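Local coordinates for putative ABC transporter, periplasmic binding protein, amino acid (PDB 2YLN) that binds L-cystine as a periplasmic-type solute receptor, probably passing it to the membrane components of an amino-acid ABC transporter, at residues G47-R52 with D249-K254; E51-K56 with L94-E99; G65-F70 with E211-D216; T80-E85 with E273-K278. The protein carries 1 engineered substitution. All coordinates share one frame; numbering follows the deposited sequence.

How the interactions relate
The four contacts illustrate how a solute-binding protein is assembled from distant parts of its chain. Interactions 1 and 2 start from the same helix, 49-55, share E51 and R52, and have centres about 9 Å apart. Interactions 3 and 4, about 10 Å apart between centres, join directly: the backbone N atoms of Y82 and D83 probably bond to P69 O and F70 O. Helix 82-94 connects the pairs, starting in interaction 4 and ending in interaction 2, whose centres are about 23 Å apart. Interactions 2, 3 and 4 cross one another along the chain, and interaction 3 is nested within the loop closed by interaction 1. Interaction 3 alone carries a ligand-pocket residue, Y67.

Interaction 1. Residues G47-R52 with D249-K254; sequences GSLIER and DEAVAK
Helix-to-helix packing beside strand 238-245 of the main sheet sets I50 of helix 49-55 against E250 and A251 in the first turns of helix 249-264. I50 does most of the touching. Its CG1 stands anti to the backbone N (chi1 -172°), which carries the longer branch across to helix 249-264, where CG1 meets E250 CB at 3.7 Å. The terminal CD1 goes further, to A251 N at 3.8 Å and, one turn along, to K254 CG at 4.0 Å. The side chains of I50 and E250 cross at about a right angle, and I50 CG1 lies as near to E250 OE1 as to E250 CB. Deeper in, the CD2 methyl of L49 rests on A251 CB at 3.8 Å; L49 also packs on V244 of strand 238-245, so the pair of helices is seated on the sheet. This places the first helix of the chain, by way of a largely apolar contact, beside the helix that follows the last sheet strand. S48 starts helix 49-55 as its N-cap, with OG accepting from E51 N at 3.1 Å. R52 ties the turn before it by gripping G47 O side-on with NE (3.0 Å) and NH2 (3.2 Å), its guanidinium lying against L49 CA, while NH1 pairs with D118.

Interaction 2. Residues E51-K56 with L94-E99; sequences ERINNK and LGVKVE
The carbonyl groups of L94 and G95 are the flat groups that K56 meets: NZ reaches L94 O at 2.9 Å, tilted 34° from the L94 carbonyl plane, and the methylenes of K56 run past the neighbouring carbonyl, with CB 3.6 Å from G95 O. Beside them the R52 carbonyl has its oxygen 3.6 Å from V96 CG1. The lysine chain is bent at chi2 (-60°), which brings CD beside L94 O and G95 O, and CE beside L94 O, and delivers the ammonium to the end of helix 82-94; a second, weak bond runs from NZ back to I53 O. Both ends that meet are Schellman motifs, K56 closing helix 49-55 and G95 closing helix 82-94, each with positive phi. The chain then enters strand 97-102, which pairs in parallel with strand 58-63, so two helix ends are brought together just where two neighbouring strands begin. The ammonium sits where carbonyls gather, and would probably be stabilised by the negative ends of both helix dipoles. On the apolar side, V96 CG1 lies over the helix backbone, 3.7 Å from I53 CA. The I53 side chain makes a looser apolar contact between its CG2 and L94 CD1, at 4.4 Å.

Interaction 3. Residues G65-F70 with E211-D216; sequences GTYAPF and ELAVLD. With CYS (cysteine), chain C.
Y67 leads from one of the two bound cysteines to A213 of helix 211-220. Its CB is 3.8 Å from the ligand N. CG stands anti to the backbone N (chi1 -175°), which lays the ring beneath that amino group: the ligand N sits 3.1 Å above the plane, over the ring centre, consistent with a cation-pi contact. Over the opposite face lies F70 CD2, offset toward the tyrosine ring's rim. Along one side of the ring CE1 touches A213 CB at 3.7 Å, obliquely. At the tip, OH passes 3.9 Å from the ligand SG and hydrogen-bonds to N209; the second cysteine also touches Y67. The A213 methyl also meets F70 CE2 at 3.9 Å, so two rings share it. Next to it P69, which follows a cis peptide bond, and D216 slide past each other in opposite directions, with P69 CD 3.8 Å from D216 CB. A water donates to A68 O (2.7 Å) and to A213 O (2.8 Å), bridging the backbones. Loop and helix probably belong to the two lobes of the family 3 binding-protein fold, and such a water-bridged meeting beside the ligand suits the closed conformation.

Interaction 4. Residues T80-E85 with E273-K278; sequences TGYDVE and EQFFGK
F275 is the first residue of 273-278 to meet the other segment, and its ring lies over the backbone that starts helix 82-94. Y82 N stands 3.6 Å above the ring plane, over its centre, and G81 CA makes a CH-pi contact from the same face, 4.0 Å from the centroid. At the ring edge T80 OG1 comes to 3.6 Å from CZ, while E85 CG reaches the same CZ at 3.9 Å, obliquely. F276 comes next, and its CG is anti to the carbonyl carbon (chi1 -43°), which turns the ring toward Y82. Here CE2 lies over one face of the tyrosine ring, toward the rim, and CZ touches Y82 CB at 3.5 Å. The two ring planes are inclined at 53°, with centroids 5.0 Å apart. Under the F276 ring, F275 CB is centred on one face. The chain then leaves the helix at G277, with positive phi, and K278 O sits at the F276 ring edge. Polar groups are tied off beside this apolar seam: T80 OG1 donates to E85 OE2 at 2.6 Å, on the anti lone pair, and R88 is a second partner of that oxygen, so E85 would probably stay ionised although F275 packs against its side chain.

Interaction 1. Residues G47-R52 with D249-K254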
loop_
_atom_site.group_PDB
_atom_site.type_symbol
_atom_site.label_atom_id
_atom_site.label_comp_id
_atom_site.label_asym_id
_atom_site.label_seq_id
_atom_site.Cartn_x
_atom_site.Cartn_y
_atom_site.Cartn_z
ATOM N N GLY A 47 -23.903 12.322 -4.382
ATOM C CA GLY A 47 -23.272 13.271 -5.300
ATOM C C GLY A 47 -21.915 12.800 -5.746
ATOM O O GLY A 47 -21.254 11.963 -5.095
ATOM N N SER A 48 -21.446 13.319 -6.886
ATOM C CA SER A 48 -20.214 12.806 -7.425
ATOM C C SER A 48 -19.031 13.241 -6.552
ATOM O O SER A 48 -19.105 14.189 -5.740
ATOM C CB SER A 48 -19.971 13.299 -8.827
ATOM O OG SER A 48 -19.745 14.710 -8.782
ATOM N N LEU A 49 -17.908 12.583 -6.763
ATOM C CA LEU A 49 -16.738 12.919 -6.000
ATOM C C LEU A 49 -16.300 14.347 -6.270
ATOM O O LEU A 49 -15.970 15.040 -5.345
ATOM C CB LEU A 49 -15.670 11.881 -6.377
ATOM C CG LEU A 49 -14.350 12.039 -5.666
ATOM C CD1 LEU A 49 -14.460 12.055 -4.150
ATOM C CD2 LEU A 49 -13.440 10.888 -6.106
ATOM N N ILE A 50 -16.305 14.775 -7.525
ATOM C CA ILE A 50 -15.886 16.166 -7.797
ATOM C C ILE A 50 -16.861 17.127 -7.200
ATOM O O ILE A 50 -16.463 18.161 -6.732
ATOM C CB ILE A 50 -15.626 16.404 -9.287
ATOM C CG1 ILE A 50 -15.014 17.774 -9.551
ATOM C CG2 ILE A 50 -16.928 16.281 -10.137
ATOM C CD1 ILE A 50 -13.688 18.022 -8.889
ATOM N N GLU A 51 -18.181 16.843 -7.237
ATOM C CA GLU A 51 -19.123 17.725 -6.583
ATOM C C GLU A 51 -18.729 17.904 -5.124
ATOM O O GLU A 51 -18.798 18.986 -4.559
ATOM C CB GLU A 51 -20.559 17.181 -6.700
ATOM C CG GLU A 51 -21.637 18.040 -6.033
ATOM C CD GLU A 51 -23.008 17.445 -6.003
ATOM O OE1 GLU A 51 -23.287 16.460 -6.695
ATOM O OE2 GLU A 51 -23.868 17.995 -5.234
ATOM N N ARG A 52 -18.448 16.783 -4.435
ATOM C CA ARG A 52 -18.094 16.881 -3.007
ATOM C C ARG A 52 -16.759 17.533 -2.768
ATOM O O ARG A 52 -16.578 18.214 -1.722
ATOM C CB ARG A 52 -18.163 15.486 -2.345
ATOM C CG ARG A 52 -19.656 15.076 -2.188
ATOM C CD ARG A 52 -19.841 13.682 -1.631
ATOM N NE ARG A 52 -19.614 12.663 -2.701
ATOM C CZ ARG A 52 -18.674 11.714 -2.716
ATOM N NH1 ARG A 52 -17.798 11.675 -1.760
ATOM N NH2 ARG A 52 -18.634 10.809 -3.674
ATOM N N ASP A 249 -12.146 12.242 -13.581
ATOM C CA ASP A 249 -10.903 12.898 -13.994
ATOM C C ASP A 249 -10.674 14.181 -13.240
ATOM O O ASP A 249 -9.542 14.500 -12.855
ATOM C CB ASP A 249 -10.929 13.202 -15.517
ATOM C CG ASP A 249 -10.685 11.951 -16.389
ATOM O OD1 ASP A 249 -10.543 10.811 -15.844
ATOM O OD2 ASP A 249 -10.603 12.111 -17.628
ATOM N N GLU A 250 -11.714 15.013 -13.067
ATOM C CA GLU A 250 -11.536 16.252 -12.377
ATOM C C GLU A 250 -11.103 16.059 -10.902
ATOM O O GLU A 250 -10.266 16.803 -10.396
ATOM C CB GLU A 250 -12.802 17.137 -12.421
ATOM C CG GLU A 250 -13.258 17.540 -13.865
ATOM C CD GLU A 250 -14.613 18.149 -13.789
ATOM O OE1 GLU A 250 -14.766 19.093 -12.986
ATOM O OE2 GLU A 250 -15.494 17.694 -14.519
ATOM N N ALA A 251 -11.682 15.063 -10.249
ATOM C CA ALA A 251 -11.321 14.738 -8.894
ATOM C C ALA A 251 -9.872 14.289 -8.847
ATOM O O ALA A 251 -9.136 14.723 -7.954
ATOM C CB ALA A 251 -12.204 13.632 -8.353
ATOM N N VAL A 252 -9.402 13.486 -9.787
ATOM C CA VAL A 252 -7.994 13.087 -9.829
ATOM C C VAL A 252 -7.101 14.318 -9.912
ATOM O O VAL A 252 -6.070 14.383 -9.245
ATOM C CB VAL A 252 -7.749 12.114 -10.989
ATOM C CG1 VAL A 252 -6.259 11.823 -11.127
ATOM C CG2 VAL A 252 -8.516 10.781 -10.751
ATOM N N ALA A 253 -7.463 15.253 -10.797
ATOM C CA ALA A 253 -6.648 16.475 -10.935
ATOM C C ALA A 253 -6.573 17.218 -9.624
ATOM O O ALA A 253 -5.504 17.739 -9.284
ATOM C CB ALA A 253 -7.235 17.376 -12.043
ATOM N N LYS A 254 -7.664 17.295 -8.856
ATOM C CA LYS A 254 -7.634 17.957 -7.544
ATOM C C LYS A 254 -6.698 17.221 -6.585
ATOM O O LYS A 254 -5.875 17.832 -5.882
ATOM C CB LYS A 254 -9.053 18.042 -6.959
ATOM C CG LYS A 254 -9.977 18.941 -7.736
ATOM C CD LYS A 254 -9.649 20.368 -7.537
ATOM C CE LYS A 254 -10.502 21.325 -8.357
ATOM N NZ LYS A 254 -10.403 22.672 -7.762
#

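Interaction 2. Residues E51-K56 with L94-E99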
loop_
_atom_site.group_PDB
_atom_site.type_symbol
_atom_site.label_atom_id
_atom_site.label_comp_id
_atom_site.label_asym_id
_atom_site.label_seq_id
_atom_site.Cartn_x
_atom_site.Cartn_y
_atom_site.Cartn_z
ATOM N N GLU A 51 -18.181 16.843 -7.237
ATOM C CA GLU A 51 -19.123 17.725 -6.583
ATOM C C GLU A 51 -18.729 17.904 -5.124
ATOM O O GLU A 51 -18.798 18.986 -4.559
ATOM C CB GLU A 51 -20.559 17.181 -6.700
ATOM C CG GLU A 51 -21.637 18.040 -6.033
ATOM C CD GLU A 51 -23.008 17.445 -6.003
ATOM O OE1 GLU A 51 -23.287 16.460 -6.695
ATOM O OE2 GLU A 51 -23.868 17.995 -5.234
ATOM N N ARG A 52 -18.448 16.783 -4.435
ATOM C CA ARG A 52 -18.094 16.881 -3.007
ATOM C C ARG A 52 -16.759 17.533 -2.768
ATOM O O ARG A 52 -16.578 18.214 -1.722
ATOM C CB ARG A 52 -18.163 15.486 -2.345
ATOM C CG ARG A 52 -19.656 15.076 -2.188
ATOM C CD ARG A 52 -19.841 13.682 -1.631
ATOM N NE ARG A 52 -19.614 12.663 -2.701
ATOM C CZ ARG A 52 -18.674 11.714 -2.716
ATOM N NH1 ARG A 52 -17.798 11.675 -1.760
ATOM N NH2 ARG A 52 -18.634 10.809 -3.674
ATOM N N ILE A 53 -15.815 17.385 -3.670
ATOM C CA ILE A 53 -14.579 18.115 -3.515
ATOM C C ILE A 53 -14.862 19.616 -3.706
ATOM O O ILE A 53 -14.409 20.410 -2.942
ATOM C CB ILE A 53 -13.443 17.578 -4.454
ATOM C CG1 ILE A 53 -13.080 16.131 -4.035
ATOM C CG2 ILE A 53 -12.246 18.556 -4.544
ATOM C CD1 ILE A 53 -12.224 15.369 -5.086
ATOM N N ASN A 54 -15.462 19.974 -4.806
ATOM C CA ASN A 54 -15.629 21.428 -5.136
ATOM C C ASN A 54 -16.559 22.097 -4.130
ATOM O O ASN A 54 -16.326 23.247 -3.796
ATOM C CB ASN A 54 -16.109 21.596 -6.533
ATOM C CG ASN A 54 -14.996 21.368 -7.556
ATOM O OD1 ASN A 54 -13.838 21.408 -7.197
ATOM N ND2 ASN A 54 -15.400 21.184 -8.761
ATOM N N ASN A 55 -17.507 21.337 -3.549
ATOM C CA ASN A 55 -18.559 21.897 -2.682
ATOM C C ASN A 55 -18.277 21.652 -1.227
ATOM O O ASN A 55 -19.106 22.002 -0.404
ATOM C CB ASN A 55 -19.997 21.473 -3.153
ATOM C CG ASN A 55 -20.356 22.110 -4.477
ATOM O OD1 ASN A 55 -20.753 23.287 -4.494
ATOM N ND2 ASN A 55 -20.184 21.365 -5.582
ATOM N N LYS A 56 -17.165 21.021 -0.925
ATOM C CA LYS A 56 -16.653 20.902 0.446
ATOM C C LYS A 56 -17.550 19.990 1.294
ATOM O O LYS A 56 -18.012 20.318 2.369
ATOM C CB LYS A 56 -16.439 22.229 1.128
ATOM C CG LYS A 56 -15.747 23.198 0.195
ATOM C CD LYS A 56 -14.350 22.733 -0.296
ATOM C CE LYS A 56 -13.760 23.775 -1.203
ATOM N NZ LYS A 56 -12.694 23.209 -1.915
ATOM N N LEU A 94 -7.800 20.278 0.203
ATOM C CA LEU A 94 -9.029 20.318 -0.603
ATOM C C LEU A 94 -10.242 20.838 0.149
ATOM O O LEU A 94 -11.259 21.136 -0.451
ATOM C CB LEU A 94 -9.318 18.947 -1.172
ATOM C CG LEU A 94 -8.247 18.443 -2.138
ATOM C CD1 LEU A 94 -8.652 17.023 -2.615
ATOM C CD2 LEU A 94 -8.013 19.397 -3.285
ATOM N N GLY A 95 -10.075 20.989 1.448
ATOM C CA GLY A 95 -11.219 21.460 2.261
ATOM C C GLY A 95 -12.360 20.478 2.413
ATOM O O GLY A 95 -13.508 20.911 2.642
ATOM N N VAL A 96 -12.080 19.168 2.341
ATOM C CA VAL A 96 -13.094 18.147 2.512
ATOM C C VAL A 96 -12.925 17.466 3.876
ATOM O O VAL A 96 -11.816 17.376 4.387
ATOM C CB VAL A 96 -13.093 17.105 1.388
ATOM C CG1 VAL A 96 -13.412 17.786 0.026
ATOM C CG2 VAL A 96 -11.799 16.362 1.312
ATOM N N LYS A 97 -14.020 16.944 4.374
ATOM C CA LYS A 97 -14.018 16.003 5.471
ATOM C C LYS A 97 -13.559 14.661 4.916
ATOM O O LYS A 97 -13.989 14.308 3.828
ATOM C CB LYS A 97 -15.421 15.929 6.070
ATOM C CG LYS A 97 -15.592 15.036 7.330
ATOM C CD LYS A 97 -16.955 15.236 7.988
ATOM C CE LYS A 97 -17.122 14.362 9.236
ATOM N NZ LYS A 97 -16.105 14.809 10.211
ATOM N N VAL A 98 -12.703 13.973 5.631
ATOM C CA VAL A 98 -12.291 12.617 5.269
ATOM C C VAL A 98 -12.683 11.621 6.285
ATOM O O VAL A 98 -12.523 11.852 7.489
ATOM C CB VAL A 98 -10.812 12.568 4.930
ATOM C CG1 VAL A 98 -9.918 12.911 6.081
ATOM C CG2 VAL A 98 -10.406 11.303 4.345
ATOM N N GLU A 99 -13.161 10.470 5.834
ATOM C CA GLU A 99 -13.509 9.324 6.686
ATOM C C GLU A 99 -12.738 8.092 6.148
ATOM O O GLU A 99 -12.846 7.809 4.963
ATOM C CB GLU A 99 -14.979 9.056 6.674
ATOM C CG GLU A 99 -15.816 10.127 7.364
ATOM C CD GLU A 99 -15.624 10.156 8.796
ATOM O OE1 GLU A 99 -15.650 9.129 9.426
ATOM O OE2 GLU A 99 -15.671 11.284 9.351
#

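Interaction 3. Residues G65-F70 with E211-D216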
loop_
_atom_site.group_PDB
_atom_site.type_symbol
_atom_site.label_atom_id
_atom_site.label_comp_id
_atom_site.label_asym_id
_atom_site.label_seq_id
_atom_site.Cartn_x
_atom_site.Cartn_y
_atom_site.Cartn_z
ATOM N N GLY A 65 -5.351 -0.204 7.905
ATOM C CA GLY A 65 -5.199 0.022 9.327
ATOM C C GLY A 65 -4.392 -1.051 10.044
ATOM O O GLY A 65 -4.283 -0.972 11.268
ATOM N N THR A 66 -3.797 -1.983 9.312
ATOM C CA THR A 66 -3.093 -3.144 9.855
ATOM C C THR A 66 -1.768 -3.370 9.143
ATOM O O THR A 66 -1.249 -4.502 9.074
ATOM C CB THR A 66 -3.965 -4.363 9.757
ATOM O OG1 THR A 66 -4.279 -4.582 8.379
ATOM C CG2 THR A 66 -5.267 -4.234 10.545
ATOM N N TYR A 67 -1.144 -2.300 8.610
ATOM C CA TYR A 67 0.015 -2.408 7.711
ATOM C C TYR A 67 1.019 -1.305 8.031
ATOM O O TYR A 67 1.106 -0.312 7.279
ATOM C CB TYR A 67 -0.436 -2.414 6.282
ATOM C CG TYR A 67 0.595 -2.622 5.214
ATOM C CD1 TYR A 67 1.627 -3.549 5.320
ATOM C CD2 TYR A 67 0.490 -1.930 4.033
ATOM C CE1 TYR A 67 2.479 -3.802 4.301
ATOM C CE2 TYR A 67 1.341 -2.192 2.950
ATOM C CZ TYR A 67 2.320 -3.185 3.089
ATOM O OH TYR A 67 3.110 -3.454 1.983
ATOM N N ALA A 68 1.767 -1.438 9.097
ATOM C CA ALA A 68 2.783 -0.467 9.477
ATOM C C ALA A 68 3.906 -0.517 8.444
ATOM O O ALA A 68 4.264 -1.581 7.961
ATOM C CB ALA A 68 3.289 -0.698 10.850
ATOM N N PRO A 69 4.546 0.623 8.111
ATOM C CA PRO A 69 4.347 1.976 8.659
ATOM C C PRO A 69 3.426 2.841 7.779
ATOM O O PRO A 69 3.432 4.059 7.884
ATOM C CB PRO A 69 5.767 2.538 8.687
ATOM C CG PRO A 69 6.329 1.984 7.431
ATOM C CD PRO A 69 5.781 0.582 7.333
ATOM N N PHE A 70 2.632 2.201 6.923
ATOM C CA PHE A 70 1.806 2.885 5.928
ATOM C C PHE A 70 0.419 3.249 6.456
ATOM O O PHE A 70 -0.122 4.311 6.074
ATOM C CB PHE A 70 1.688 2.013 4.666
ATOM C CG PHE A 70 2.994 1.781 4.000
ATOM C CD1 PHE A 70 3.734 2.800 3.395
ATOM C CD2 PHE A 70 3.591 0.517 3.886
ATOM C CE1 PHE A 70 4.896 2.581 2.731
ATOM C CE2 PHE A 70 4.768 0.294 3.186
ATOM C CZ PHE A 70 5.420 1.332 2.574
ATOM N N GLU A 211 9.666 -3.351 0.514
ATOM C CA GLU A 211 10.947 -3.215 1.207
ATOM C C GLU A 211 10.847 -2.468 2.518
ATOM O O GLU A 211 11.455 -2.828 3.532
ATOM C CB GLU A 211 11.967 -2.534 0.305
ATOM C CG GLU A 211 13.332 -2.440 0.950
ATOM C CD GLU A 211 14.232 -1.340 0.401
ATOM O OE1 GLU A 211 13.715 -0.344 -0.168
ATOM O OE2 GLU A 211 15.422 -1.436 0.517
ATOM N N LEU A 212 10.163 -1.311 2.466
ATOM C CA LEU A 212 10.078 -0.470 3.664
ATOM C C LEU A 212 9.225 -1.096 4.763
ATOM O O LEU A 212 9.556 -0.952 5.951
ATOM C CB LEU A 212 9.551 0.918 3.291
ATOM C CG LEU A 212 10.406 1.639 2.226
ATOM C CD1 LEU A 212 9.737 2.901 1.796
ATOM C CD2 LEU A 212 11.791 1.949 2.746
ATOM N N ALA A 213 8.126 -1.779 4.375
ATOM C CA ALA A 213 7.321 -2.468 5.399
ATOM C C ALA A 213 8.118 -3.585 6.049
ATOM O O ALA A 213 8.046 -3.807 7.265
ATOM C CB ALA A 213 6.034 -3.005 4.805
ATOM N N VAL A 214 8.897 -4.311 5.276
ATOM C CA VAL A 214 9.730 -5.392 5.814
ATOM C C VAL A 214 10.836 -4.823 6.719
ATOM O O VAL A 214 11.029 -5.312 7.823
ATOM C CB VAL A 214 10.300 -6.274 4.692
ATOM C CG1 VAL A 214 11.319 -7.238 5.275
ATOM C CG2 VAL A 214 9.176 -7.016 3.975
ATOM N N LEU A 215 11.506 -3.750 6.242
ATOM C CA LEU A 215 12.511 -3.145 7.084
ATOM C C LEU A 215 11.937 -2.644 8.391
ATOM O O LEU A 215 12.571 -2.783 9.474
ATOM C CB LEU A 215 13.236 -2.029 6.330
ATOM C CG LEU A 215 14.121 -2.470 5.203
ATOM C CD1 LEU A 215 14.630 -1.253 4.431
ATOM C CD2 LEU A 215 15.308 -3.328 5.655
ATOM N N ASP A 216 10.741 -2.066 8.369
ATOM C CA ASP A 216 10.068 -1.569 9.599
ATOM C C ASP A 216 9.832 -2.730 10.557
ATOM O O ASP A 216 10.109 -2.635 11.759
ATOM C CB ASP A 216 8.781 -0.853 9.241
ATOM C CG ASP A 216 8.244 -0.051 10.424
ATOM O OD1 ASP A 216 8.892 0.968 10.761
ATOM O OD2 ASP A 216 7.226 -0.450 10.955
HETATM N N CYS C . -0.732 -5.072 3.577
HETATM C CA CYS C . -1.229 -6.176 2.722
HETATM C C CYS C . -0.111 -7.228 2.616
HETATM O O CYS C . 0.949 -7.015 3.261
HETATM C CB CYS C . -1.581 -5.656 1.354
HETATM S SG CYS C . -0.092 -5.012 0.474
HETATM O OXT CYS C . -0.363 -8.188 1.914
HETATM O O HOH W 1 5.673 -3.792 8.689
#

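Interaction 4. Residues T80-E85 with E273-K278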
loop_
_atom_site.group_PDB
_atom_site.type_symbol
_atom_site.label_atom_id
_atom_site.label_comp_id
_atom_site.label_asym_id
_atom_site.label_seq_id
_atom_site.Cartn_x
_atom_site.Cartn_y
_atom_site.Cartn_z
ATOM N N THR A 80 -2.958 6.022 11.910
ATOM C CA THR A 80 -1.871 6.825 11.382
ATOM C C THR A 80 -1.148 5.987 10.354
ATOM O O THR A 80 -1.705 5.064 9.783
ATOM C CB THR A 80 -1.027 7.316 12.533
ATOM O OG1 THR A 80 -0.037 8.266 12.076
ATOM C CG2 THR A 80 -0.318 6.246 13.279
ATOM N N GLY A 81 0.097 6.360 10.046
ATOM C CA GLY A 81 0.869 5.789 8.970
ATOM C C GLY A 81 0.994 6.775 7.816
ATOM O O GLY A 81 0.176 7.659 7.649
ATOM N N TYR A 82 2.016 6.547 6.992
ATOM C CA TYR A 82 2.307 7.507 5.917
ATOM C C TYR A 82 1.117 7.753 5.027
ATOM O O TYR A 82 0.779 8.911 4.756
ATOM C CB TYR A 82 3.500 6.969 5.107
ATOM C CG TYR A 82 3.901 7.914 3.981
ATOM C CD1 TYR A 82 4.717 8.983 4.279
ATOM C CD2 TYR A 82 3.536 7.717 2.678
ATOM C CE1 TYR A 82 5.144 9.820 3.261
ATOM C CE2 TYR A 82 3.948 8.537 1.673
ATOM C CZ TYR A 82 4.780 9.597 1.959
ATOM O OH TYR A 82 5.270 10.454 0.996
ATOM N N ASP A 83 0.467 6.712 4.533
ATOM C CA ASP A 83 -0.615 6.912 3.581
ATOM C C ASP A 83 -1.804 7.671 4.195
ATOM O O ASP A 83 -2.454 8.492 3.563
ATOM C CB ASP A 83 -1.145 5.606 2.994
ATOM C CG ASP A 83 -0.157 4.889 2.120
ATOM O OD1 ASP A 83 1.011 4.668 2.517
ATOM O OD2 ASP A 83 -0.519 4.550 0.949
ATOM N N VAL A 84 -2.084 7.321 5.455
ATOM C CA VAL A 84 -3.162 7.968 6.181
ATOM C C VAL A 84 -2.847 9.466 6.368
ATOM O O VAL A 84 -3.727 10.317 6.177
ATOM C CB VAL A 84 -3.396 7.257 7.531
ATOM C CG1 VAL A 84 -4.345 8.032 8.424
ATOM C CG2 VAL A 84 -3.924 5.855 7.268
ATOM N N GLU A 85 -1.645 9.775 6.834
ATOM C CA GLU A 85 -1.275 11.154 7.095
ATOM C C GLU A 85 -1.207 11.968 5.800
ATOM O O GLU A 85 -1.603 13.123 5.779
ATOM C CB GLU A 85 0.001 11.245 7.923
ATOM C CG GLU A 85 -0.085 10.581 9.275
ATOM C CD GLU A 85 -1.152 11.057 10.240
ATOM O OE1 GLU A 85 -1.817 12.088 9.986
ATOM O OE2 GLU A 85 -1.329 10.408 11.270
ATOM N N GLU A 273 10.318 11.215 6.331
ATOM C CA GLU A 273 11.259 11.191 7.426
ATOM C C GLU A 273 10.655 10.472 8.629
ATOM O O GLU A 273 11.293 9.572 9.219
ATOM C CB GLU A 273 11.712 12.608 7.754
ATOM C CG GLU A 273 12.644 13.228 6.693
ATOM C CD GLU A 273 12.839 14.734 6.764
ATOM O OE1 GLU A 273 12.025 15.413 7.435
ATOM O OE2 GLU A 273 13.734 15.219 6.066
ATOM N N GLN A 274 9.466 10.940 9.007
ATOM C CA GLN A 274 8.812 10.419 10.209
ATOM C C GLN A 274 8.641 8.873 10.107
ATOM O O GLN A 274 8.979 8.143 11.050
ATOM C CB GLN A 274 7.501 11.098 10.415
ATOM C CG GLN A 274 6.735 10.626 11.559
ATOM C CD GLN A 274 5.415 11.348 11.761
ATOM O OE1 GLN A 274 5.015 12.224 10.981
ATOM N NE2 GLN A 274 4.653 10.829 12.716
ATOM N N PHE A 275 8.090 8.401 8.996
ATOM C CA PHE A 275 7.679 7.014 8.881
ATOM C C PHE A 275 8.728 6.072 8.380
ATOM O O PHE A 275 8.667 4.895 8.714
ATOM C CB PHE A 275 6.339 6.891 8.092
ATOM C CG PHE A 275 5.181 7.447 8.842
ATOM C CD1 PHE A 275 4.628 6.722 9.880
ATOM C CD2 PHE A 275 4.671 8.664 8.559
ATOM C CE1 PHE A 275 3.565 7.309 10.655
ATOM C CE2 PHE A 275 3.627 9.213 9.246
ATOM C CZ PHE A 275 3.095 8.534 10.332
ATOM N N PHE A 276 9.677 6.556 7.600
ATOM C CA PHE A 276 10.675 5.718 6.956
ATOM C C PHE A 276 12.065 6.135 7.233
ATOM O O PHE A 276 12.988 5.417 6.866
ATOM C CB PHE A 276 10.533 5.696 5.418
ATOM C CG PHE A 276 9.119 5.580 4.929
ATOM C CD1 PHE A 276 8.355 4.475 5.134
ATOM C CD2 PHE A 276 8.547 6.641 4.200
ATOM C CE1 PHE A 276 7.020 4.424 4.692
ATOM C CE2 PHE A 276 7.269 6.571 3.737
ATOM C CZ PHE A 276 6.486 5.471 4.006
ATOM N N GLY A 277 12.313 7.312 7.779
ATOM C CA GLY A 277 13.645 7.855 7.808
ATOM C C GLY A 277 14.168 8.339 6.469
ATOM O O GLY A 277 15.373 8.504 6.358
ATOM N N LYS A 278 13.297 8.563 5.484
ATOM C CA LYS A 278 13.766 9.210 4.238
ATOM C C LYS A 278 12.546 9.591 3.455
ATOM O O LYS A 278 11.471 9.043 3.590
ATOM C CB LYS A 278 14.586 8.273 3.370
ATOM C CG LYS A 278 13.890 6.931 3.081
ATOM C CD LYS A 278 14.775 6.085 2.151
ATOM C CE LYS A 278 14.218 4.787 1.784
ATOM N NZ LYS A 278 15.194 3.997 0.905
#